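Local coordinates for protein macromomycin (Streptomyces macromomyceticus, PDB 2MCM) that binds non-covalently, as the apoprotein of the antibiotic auromomycin, the cytotoxic chromophore that intercalates weakly into DNA and breaks one or both strands, at residues A[37-48]-A[72-83]. Sequence-based numbering, arbitrary orientation. Where two conformers were deposited one is given.
Sequences AVVEPGVIGCDA and FQAVVGADGTPW. Unlike the reference sequence in segment 72-83: Asp79 (reference Asn). With CA (calcium ion), chain B.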
# COMPACT_ATOMS: atom_id res chain seq x y z
N ALA A 37 0.29 1.17 -7.60
CA ALA A 37 0.64 0.47 -8.85
C ALA A 37 1.62 1.41 -9.55
O ALA A 37 1.71 2.56 -9.23
CB ALA A 37 -0.58 0.30 -9.77
N VAL A 38 2.33 0.81 -10.52
CA VAL A 38 3.26 1.65 -11.34
C VAL A 38 2.38 2.18 -12.48
O VAL A 38 1.84 1.40 -13.31
CB VAL A 38 4.47 0.80 -11.83
CG1 VAL A 38 5.25 1.66 -12.84
CG2 VAL A 38 5.37 0.38 -10.71
N VAL A 39 2.23 3.51 -12.48
CA VAL A 39 1.35 4.08 -13.53
C VAL A 39 2.18 4.37 -14.77
O VAL A 39 1.70 4.22 -15.90
CB VAL A 39 0.47 5.22 -12.99
CG1 VAL A 39 -0.49 4.59 -11.94
CG2 VAL A 39 1.16 6.40 -12.44
N GLU A 40 3.41 4.76 -14.50
CA GLU A 40 4.39 5.05 -15.54
C GLU A 40 5.75 4.72 -14.95
O GLU A 40 6.08 4.98 -13.77
CB GLU A 40 4.30 6.50 -16.03
CG GLU A 40 2.88 6.97 -16.35
CD GLU A 40 2.61 7.87 -17.50
OE1 GLU A 40 3.15 7.79 -18.59
OE2 GLU A 40 1.67 8.72 -17.24
N PRO A 41 6.57 4.16 -15.86
CA PRO A 41 7.91 3.73 -15.44
C PRO A 41 8.49 4.80 -14.58
O PRO A 41 8.49 5.99 -14.96
CB PRO A 41 8.57 3.42 -16.78
CG PRO A 41 7.38 2.84 -17.59
CD PRO A 41 6.23 3.77 -17.23
N GLY A 42 8.90 4.43 -13.38
CA GLY A 42 9.48 5.31 -12.37
C GLY A 42 8.46 6.11 -11.57
O GLY A 42 8.85 6.84 -10.60
N VAL A 43 7.19 5.98 -11.92
CA VAL A 43 6.14 6.72 -11.20
C VAL A 43 5.06 5.75 -10.62
O VAL A 43 4.36 5.08 -11.35
CB VAL A 43 5.42 7.69 -12.20
CG1 VAL A 43 4.30 8.46 -11.49
CG2 VAL A 43 6.39 8.59 -12.94
N ILE A 44 5.03 5.81 -9.33
CA ILE A 44 4.06 5.01 -8.53
C ILE A 44 2.86 5.92 -8.19
O ILE A 44 3.03 7.08 -7.83
CB ILE A 44 4.74 4.52 -7.24
CG1 ILE A 44 5.92 3.54 -7.62
CG2 ILE A 44 3.78 3.84 -6.24
CD1 ILE A 44 6.70 3.16 -6.32
N GLY A 45 1.66 5.32 -8.40
CA GLY A 45 0.44 6.11 -8.03
C GLY A 45 -0.30 5.29 -6.96
O GLY A 45 -0.31 4.04 -7.08
N CYS A 46 -0.95 5.86 -5.97
CA CYS A 46 -1.64 5.10 -4.92
C CYS A 46 -3.07 5.69 -4.69
O CYS A 46 -3.31 6.82 -5.12
CB CYS A 46 -0.91 5.22 -3.58
SG CYS A 46 0.85 4.73 -3.72
N ASP A 47 -3.87 4.96 -3.99
CA ASP A 47 -5.28 5.38 -3.64
C ASP A 47 -5.15 6.22 -2.38
O ASP A 47 -4.94 5.70 -1.31
CB ASP A 47 -6.16 4.16 -3.51
CG ASP A 47 -7.66 4.54 -3.40
OD1 ASP A 47 -7.85 5.75 -3.19
OD2 ASP A 47 -8.48 3.66 -3.54
N ALA A 48 -5.39 7.52 -2.55
CA ALA A 48 -5.32 8.41 -1.38
C ALA A 48 -6.59 8.25 -0.54
O ALA A 48 -6.46 8.62 0.64
CB ALA A 48 -5.16 9.88 -1.85
N PHE A 72 -9.04 1.93 -8.89
CA PHE A 72 -8.99 3.11 -7.98
C PHE A 72 -8.46 4.29 -8.77
O PHE A 72 -7.91 4.12 -9.86
CB PHE A 72 -8.10 2.76 -6.81
CG PHE A 72 -6.64 2.51 -7.04
CD1 PHE A 72 -5.75 3.60 -7.05
CD2 PHE A 72 -6.13 1.22 -7.23
CE1 PHE A 72 -4.37 3.39 -7.19
CE2 PHE A 72 -4.75 1.02 -7.41
CZ PHE A 72 -3.91 2.10 -7.44
N GLN A 73 -8.65 5.50 -8.24
CA GLN A 73 -8.12 6.72 -8.83
C GLN A 73 -6.77 6.91 -8.12
O GLN A 73 -6.66 7.00 -6.90
CB GLN A 73 -8.97 7.97 -8.51
CG GLN A 73 -10.34 7.94 -9.19
CD GLN A 73 -10.18 7.61 -10.65
OE1 GLN A 73 -9.38 8.35 -11.34
NE2 GLN A 73 -10.81 6.56 -11.20
N ALA A 74 -5.74 6.90 -8.97
CA ALA A 74 -4.38 7.02 -8.39
C ALA A 74 -3.96 8.49 -8.30
O ALA A 74 -4.36 9.26 -9.19
CB ALA A 74 -3.42 6.26 -9.31
N VAL A 75 -3.22 8.79 -7.23
CA VAL A 75 -2.62 10.13 -7.08
C VAL A 75 -1.07 9.89 -7.13
O VAL A 75 -0.68 8.77 -6.71
CB VAL A 75 -3.07 10.91 -5.87
CG1 VAL A 75 -4.61 10.98 -5.82
CG2 VAL A 75 -2.60 10.25 -4.58
N VAL A 76 -0.37 10.87 -7.70
CA VAL A 76 1.12 10.73 -7.79
C VAL A 76 1.82 11.90 -7.15
O VAL A 76 1.29 13.02 -7.06
CB VAL A 76 1.48 10.63 -9.31
CG1 VAL A 76 1.01 9.32 -9.93
CG2 VAL A 76 1.02 11.82 -10.11
N GLY A 77 3.06 11.70 -6.69
CA GLY A 77 3.86 12.79 -6.12
C GLY A 77 3.48 13.02 -4.68
O GLY A 77 2.62 12.35 -4.12
N ALA A 78 4.14 14.03 -4.10
CA ALA A 78 3.92 14.37 -2.68
C ALA A 78 2.75 15.28 -2.44
O ALA A 78 2.21 15.37 -1.31
CB ALA A 78 5.23 14.99 -2.14
N ASP A 79 2.31 15.95 -3.47
CA ASP A 79 1.15 16.88 -3.34
C ASP A 79 -0.15 16.15 -3.64
O ASP A 79 -1.26 16.72 -3.54
CB ASP A 79 1.48 18.21 -4.00
CG ASP A 79 2.81 18.76 -3.46
OD1 ASP A 79 2.92 19.37 -2.39
OD2 ASP A 79 3.83 18.53 -4.14
N GLY A 80 -0.05 14.87 -4.03
CA GLY A 80 -1.25 14.09 -4.35
C GLY A 80 -2.02 14.62 -5.55
O GLY A 80 -3.23 14.94 -5.50
N THR A 81 -1.35 14.69 -6.68
CA THR A 81 -1.97 15.12 -7.93
C THR A 81 -2.70 13.92 -8.53
O THR A 81 -2.10 12.85 -8.76
CB THR A 81 -0.79 15.54 -8.95
OG1 THR A 81 -0.19 16.70 -8.29
CG2 THR A 81 -1.32 15.85 -10.32
N PRO A 82 -3.96 14.08 -8.94
CA PRO A 82 -4.70 13.00 -9.59
C PRO A 82 -4.08 12.65 -10.93
O PRO A 82 -3.69 13.48 -11.78
CB PRO A 82 -6.11 13.58 -9.83
CG PRO A 82 -6.20 14.67 -8.81
CD PRO A 82 -4.78 15.29 -8.80
N TRP A 83 -3.96 11.35 -11.13
CA TRP A 83 -3.43 10.81 -12.38
C TRP A 83 -4.51 10.17 -13.22
O TRP A 83 -4.59 10.40 -14.45
CB TRP A 83 -2.32 9.75 -12.04
CG TRP A 83 -1.70 9.21 -13.28
CD1 TRP A 83 -0.71 9.76 -14.05
CD2 TRP A 83 -2.09 8.00 -13.95
NE1 TRP A 83 -0.44 8.95 -15.13
CE2 TRP A 83 -1.30 7.88 -15.12
CE3 TRP A 83 -3.04 7.02 -13.68
CZ2 TRP A 83 -1.41 6.82 -16.01
CZ3 TRP A 83 -3.15 5.98 -14.56
CH2 TRP A 83 -2.38 5.85 -15.72
CA CA B . 1.73 9.73 -19.37
O HOH W 1 4.06 9.12 -6.16
O HOH W 2 -7.08 8.51 -4.67
O HOH W 3 3.34 8.58 -20.91
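Two beta hairpins of the neocarzinostatin-family fold, one turning at Pro41-Gly42 and the other at 77-80, join here through the antiparallel strands 43-47 and 72-76. Their register is fixed by the hydrogen-bonded pair Cys46-Val75: Cys46 N donates to Val75 O at 3.0 Å and Val75 N returns a bond to Cys46 O at 2.9 Å. The short strand axes cross at 129°, and a water links Ile44 O to Gly77 N while another links Gln73 O to Ala48 N.

Val39 sets its CB over the centre of one face of the Trp83 six-membered ring, 3.7 Å from the centroid and only 4° off the normal, a CH-pi contact. With CG1 beside the backbone N and over the ring near Trp83 CE3, CG2 of Val39 is placed between N and the carbonyl carbon and reaches Val76 CG1 at 3.9 Å; Val76 CG1 in turn meets Val43 CG1. At the indole edge, Trp83 NE1 donates nearly in the ring plane to the anti lone pair of Glu40 OE2 (3.0 Å, 159° at the hydrogen). Both carboxylate oxygens of Glu40 chelate the calcium ion, so OE2 serves metal and indole together, which would fix the carboxylate's rotation.

At the other end, the Asp47 carboxylate, nearly parallel to the Phe72 ring, runs past it with OD2 against Phe72 CB at 3.4 Å, while Asp47 CB approaches Phe72 CD1 at 3.6 Å; Asp47 OD1 is hydrogen-bonded to Thr49 OG1. The Cys46-Cys36 disulfide ties strand 43-47 to strand 30-40, while Val86 of strand 81-87 and Cys93 of strand 93-98 pack against Ala37 and Phe72.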